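Rhamnosidase B (Bacillus sp., PDB 2OKX) probably hydrolyses terminal alpha-L-rhamnose residues from rhamnosides, as a glycoside hydrolase family 78 alpha-L-rhamnosidase. Local coordinates at residues Y204-A216 with P430-G444. Residues are numbered along the deposited sequence; the frame is centred on the assembly and turned at random.
Sequences YPASIQSLSRVKA and PVFEDGDCELVIDLG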
# COMPACT_ATOMS: atom_id res chain seq x y z
N TYR A 204 18.76 -12.36 3.85
CA TYR A 204 19.36 -11.90 5.09
C TYR A 204 19.65 -10.40 5.00
O TYR A 204 19.76 -9.86 3.90
CB TYR A 204 20.65 -12.66 5.38
CG TYR A 204 20.42 -14.09 5.81
CD1 TYR A 204 20.12 -15.08 4.87
CD2 TYR A 204 20.43 -14.44 7.16
CE1 TYR A 204 19.84 -16.39 5.28
CE2 TYR A 204 20.15 -15.73 7.57
CZ TYR A 204 19.85 -16.70 6.63
OH TYR A 204 19.54 -17.97 7.05
N PRO A 205 19.74 -9.72 6.15
CA PRO A 205 20.02 -8.28 6.21
C PRO A 205 21.43 -7.96 5.73
O PRO A 205 22.27 -8.86 5.62
CB PRO A 205 19.83 -7.95 7.69
CG PRO A 205 18.82 -8.96 8.14
CD PRO A 205 19.34 -10.22 7.48
N ALA A 206 21.69 -6.69 5.45
CA ALA A 206 23.01 -6.27 4.98
C ALA A 206 23.95 -5.90 6.11
O ALA A 206 25.14 -6.21 6.06
CB ALA A 206 22.87 -5.08 4.02
N SER A 207 23.43 -5.22 7.13
CA SER A 207 24.28 -4.80 8.24
C SER A 207 23.49 -4.47 9.49
O SER A 207 22.26 -4.43 9.49
CB SER A 207 25.06 -3.55 7.83
OG SER A 207 24.17 -2.46 7.60
N ILE A 208 24.22 -4.24 10.58
CA ILE A 208 23.58 -3.83 11.82
C ILE A 208 24.04 -2.39 11.94
O ILE A 208 25.24 -2.12 12.05
CB ILE A 208 24.06 -4.64 13.03
CG1 ILE A 208 23.56 -6.08 12.90
CG2 ILE A 208 23.55 -3.99 14.33
CD1 ILE A 208 23.80 -6.95 14.12
N GLN A 209 23.09 -1.47 11.89
CA GLN A 209 23.39 -0.06 11.95
C GLN A 209 23.74 0.45 13.34
O GLN A 209 24.61 1.30 13.48
CB GLN A 209 22.20 0.74 11.40
CG GLN A 209 22.40 2.24 11.45
CD GLN A 209 21.24 2.98 10.82
OE1 GLN A 209 21.02 2.87 9.62
NE2 GLN A 209 20.50 3.71 11.63
N SER A 210 23.05 -0.06 14.36
CA SER A 210 23.33 0.38 15.72
C SER A 210 22.74 -0.53 16.77
O SER A 210 21.91 -1.40 16.48
CB SER A 210 22.76 1.79 15.93
OG SER A 210 21.34 1.77 15.86
N LEU A 211 23.19 -0.32 18.01
CA LEU A 211 22.70 -1.06 19.16
C LEU A 211 22.55 0.02 20.23
O LEU A 211 23.42 0.87 20.37
CB LEU A 211 23.70 -2.13 19.61
CG LEU A 211 23.18 -3.04 20.74
CD1 LEU A 211 23.91 -4.37 20.73
CD2 LEU A 211 23.36 -2.34 22.07
N SER A 212 21.45 -0.01 20.96
CA SER A 212 21.23 1.01 21.97
C SER A 212 20.54 0.44 23.20
O SER A 212 19.85 -0.58 23.12
CB SER A 212 20.35 2.14 21.42
OG SER A 212 20.88 2.71 20.24
N ARG A 213 20.75 1.09 24.33
CA ARG A 213 20.09 0.70 25.57
C ARG A 213 18.92 1.68 25.58
O ARG A 213 19.12 2.89 25.55
CB ARG A 213 20.98 0.93 26.79
CG ARG A 213 20.28 0.63 28.12
CD ARG A 213 21.25 0.70 29.30
NE ARG A 213 21.75 2.05 29.55
CZ ARG A 213 21.27 2.86 30.50
NH1 ARG A 213 20.28 2.45 31.28
NH2 ARG A 213 21.78 4.07 30.66
N VAL A 214 17.70 1.16 25.59
CA VAL A 214 16.53 2.03 25.55
C VAL A 214 15.42 1.68 26.54
O VAL A 214 15.43 0.62 27.16
CB VAL A 214 15.92 2.03 24.13
CG1 VAL A 214 17.01 2.32 23.08
CG2 VAL A 214 15.28 0.68 23.84
N LYS A 215 14.46 2.60 26.66
CA LYS A 215 13.31 2.41 27.53
C LYS A 215 12.08 3.03 26.89
O LYS A 215 12.14 4.13 26.35
CB LYS A 215 13.53 3.08 28.89
CG LYS A 215 14.57 2.42 29.77
CD LYS A 215 14.69 3.18 31.09
CE LYS A 215 15.69 2.51 32.03
NZ LYS A 215 15.90 3.32 33.27
N ALA A 216 10.96 2.31 26.96
CA ALA A 216 9.69 2.77 26.42
C ALA A 216 8.99 3.52 27.55
O ALA A 216 9.40 3.42 28.71
CB ALA A 216 8.84 1.59 25.98
N PRO A 430 23.73 -8.22 24.28
CA PRO A 430 24.11 -7.80 25.62
C PRO A 430 22.86 -7.59 26.47
O PRO A 430 21.81 -7.19 25.95
CB PRO A 430 24.86 -6.50 25.37
CG PRO A 430 24.13 -5.94 24.18
CD PRO A 430 24.00 -7.16 23.30
N VAL A 431 22.98 -7.87 27.76
CA VAL A 431 21.87 -7.68 28.67
C VAL A 431 22.21 -6.47 29.52
O VAL A 431 23.25 -6.43 30.18
CB VAL A 431 21.69 -8.89 29.61
CG1 VAL A 431 20.55 -8.63 30.58
CG2 VAL A 431 21.41 -10.14 28.79
N PHE A 432 21.36 -5.45 29.47
CA PHE A 432 21.59 -4.24 30.24
C PHE A 432 20.91 -4.38 31.59
O PHE A 432 19.82 -4.94 31.69
CB PHE A 432 21.05 -3.02 29.49
CG PHE A 432 21.73 -2.77 28.17
CD1 PHE A 432 21.02 -2.84 26.98
CD2 PHE A 432 23.10 -2.50 28.13
CE1 PHE A 432 21.66 -2.64 25.76
CE2 PHE A 432 23.75 -2.30 26.92
CZ PHE A 432 23.02 -2.37 25.73
N GLU A 433 21.55 -3.86 32.63
CA GLU A 433 20.98 -3.94 33.97
C GLU A 433 19.70 -3.12 34.06
O GLU A 433 18.73 -3.54 34.68
CB GLU A 433 21.97 -3.45 35.01
CG GLU A 433 21.49 -3.68 36.44
CD GLU A 433 22.41 -3.08 37.48
OE1 GLU A 433 22.55 -1.84 37.50
OE2 GLU A 433 22.98 -3.85 38.27
N ASP A 434 19.71 -1.95 33.43
CA ASP A 434 18.55 -1.08 33.44
C ASP A 434 18.20 -0.58 32.04
O ASP A 434 18.70 0.45 31.60
CB ASP A 434 18.80 0.13 34.34
CG ASP A 434 17.57 0.98 34.54
OD1 ASP A 434 17.72 2.16 34.90
OD2 ASP A 434 16.45 0.47 34.34
N GLY A 435 17.33 -1.32 31.35
CA GLY A 435 16.94 -0.91 30.01
C GLY A 435 16.84 -2.07 29.05
O GLY A 435 17.28 -3.18 29.35
N ASP A 436 16.25 -1.81 27.88
CA ASP A 436 16.07 -2.82 26.85
C ASP A 436 17.20 -2.75 25.83
O ASP A 436 17.95 -1.77 25.78
CB ASP A 436 14.73 -2.60 26.14
CG ASP A 436 13.57 -2.49 27.11
OD1 ASP A 436 12.56 -1.85 26.75
OD2 ASP A 436 13.64 -3.06 28.22
N CYS A 437 17.31 -3.78 24.99
CA CYS A 437 18.34 -3.83 23.97
C CYS A 437 17.72 -3.60 22.59
O CYS A 437 16.96 -4.43 22.11
CB CYS A 437 19.05 -5.18 23.98
SG CYS A 437 20.38 -5.33 22.76
N GLU A 438 18.06 -2.47 21.97
CA GLU A 438 17.52 -2.16 20.65
C GLU A 438 18.56 -2.35 19.55
O GLU A 438 19.65 -1.79 19.60
CB GLU A 438 17.04 -0.71 20.61
CG GLU A 438 16.66 -0.23 19.21
CD GLU A 438 16.55 1.28 19.13
OE1 GLU A 438 15.54 1.83 19.61
OE2 GLU A 438 17.49 1.91 18.60
N LEU A 439 18.21 -3.15 18.56
CA LEU A 439 19.08 -3.40 17.42
C LEU A 439 18.42 -2.78 16.19
O LEU A 439 17.23 -2.99 15.96
CB LEU A 439 19.24 -4.90 17.17
CG LEU A 439 20.40 -5.68 17.77
CD1 LEU A 439 20.51 -5.42 19.25
CD2 LEU A 439 20.19 -7.16 17.48
N VAL A 440 19.18 -2.02 15.40
CA VAL A 440 18.63 -1.46 14.17
C VAL A 440 19.29 -2.27 13.06
O VAL A 440 20.49 -2.16 12.83
CB VAL A 440 18.94 0.04 13.99
CG1 VAL A 440 18.45 0.51 12.62
CG2 VAL A 440 18.24 0.85 15.07
N ILE A 441 18.49 -3.11 12.41
CA ILE A 441 18.95 -3.99 11.35
C ILE A 441 18.68 -3.33 10.00
O ILE A 441 17.55 -2.95 9.72
CB ILE A 441 18.17 -5.33 11.39
CG1 ILE A 441 18.31 -5.97 12.78
CG2 ILE A 441 18.67 -6.26 10.31
CD1 ILE A 441 19.72 -6.27 13.18
N ASP A 442 19.72 -3.20 9.18
CA ASP A 442 19.57 -2.58 7.86
C ASP A 442 19.53 -3.65 6.77
O ASP A 442 20.51 -4.37 6.56
CB ASP A 442 20.74 -1.62 7.59
CG ASP A 442 20.58 -0.83 6.30
OD1 ASP A 442 19.59 -1.04 5.56
OD2 ASP A 442 21.46 0.01 6.01
N LEU A 443 18.40 -3.76 6.08
CA LEU A 443 18.27 -4.73 5.00
C LEU A 443 19.17 -4.36 3.81
O LEU A 443 19.47 -5.21 2.98
CB LEU A 443 16.81 -4.81 4.52
CG LEU A 443 15.78 -5.35 5.51
CD1 LEU A 443 14.45 -5.58 4.79
CD2 LEU A 443 16.28 -6.65 6.12
N GLY A 444 19.59 -3.10 3.74
CA GLY A 444 20.45 -2.65 2.65
C GLY A 444 19.65 -1.92 1.59
O GLY A 444 20.18 -1.13 0.82
O HOH W 1 18.11 -7.71 2.63
O HOH W 2 23.70 -1.48 5.07
O HOH W 3 22.96 1.55 7.54
O HOH W 4 19.95 1.08 18.35
O HOH W 5 19.10 3.93 33.49
O HOH W 6 10.87 -0.23 28.22
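Leu211 and Leu439 sit side by side on one face of an antiparallel strand pair, 207-215 with 436-443. Strand 436-443 lies in the concanavalin-like domain of the alpha-L-rhamnosidase; the contact brings 207-215, far earlier in the chain, into the same mixed sheet, between 436-443 and 406-410. Packing is tight on this face. Leu211 CG stands anti to the backbone N (chi1 -174°), which carries its CD1 to the Pro430 ring and its CD2 to the edge of Phe432, 3.7 Å from CZ. Arg213 CB lies over the centre of one Phe432 face, 3.8 Å from the ring centroid, a CH-pi contact. Arg213 CG and CD also lie against the ring, each 3.7 Å from Phe432 CG. Pro205 CB presses on Ile441 CG2 at 3.3 Å.

The other face is more mixed: buried Val214 and Val440 sit among polar groups that waters bridge. Water 4 accepts from Ser210 OG and Ser212 OG and donates to Glu438 OE2, the water oxygen 2.6 Å from OE2. Glu438 OE1 pairs with Arg404. A bulge at Gln209 shifts the register by one; at the ladder's end Ala206 N and Ser207 N both donate to Asp442 O in a classic bulge.

At the solvent-facing turn, the Arg213 chain bends at chi3 (67°) and sends NH1 to Asp434 O, 2.6 Å away and in the guanidinium plane. NE pairs with Glu408. Lys215 NZ meets Asp434 OD1 at 2.7 Å, from above the carboxylate plane. An alanine in place of Arg213 would probably keep the CB contact but uncover part of the Phe432 ring, leave Asp434 O without this donor and remove one salt-bridge partner of Glu408. The chemistry implies apolar packing, with the aliphatic part of Arg213, on the Leu211 face, valines and water-bridged polar groups on the other, and a turn held by the Lys215-Asp434 salt bridge and the Arg213 bond.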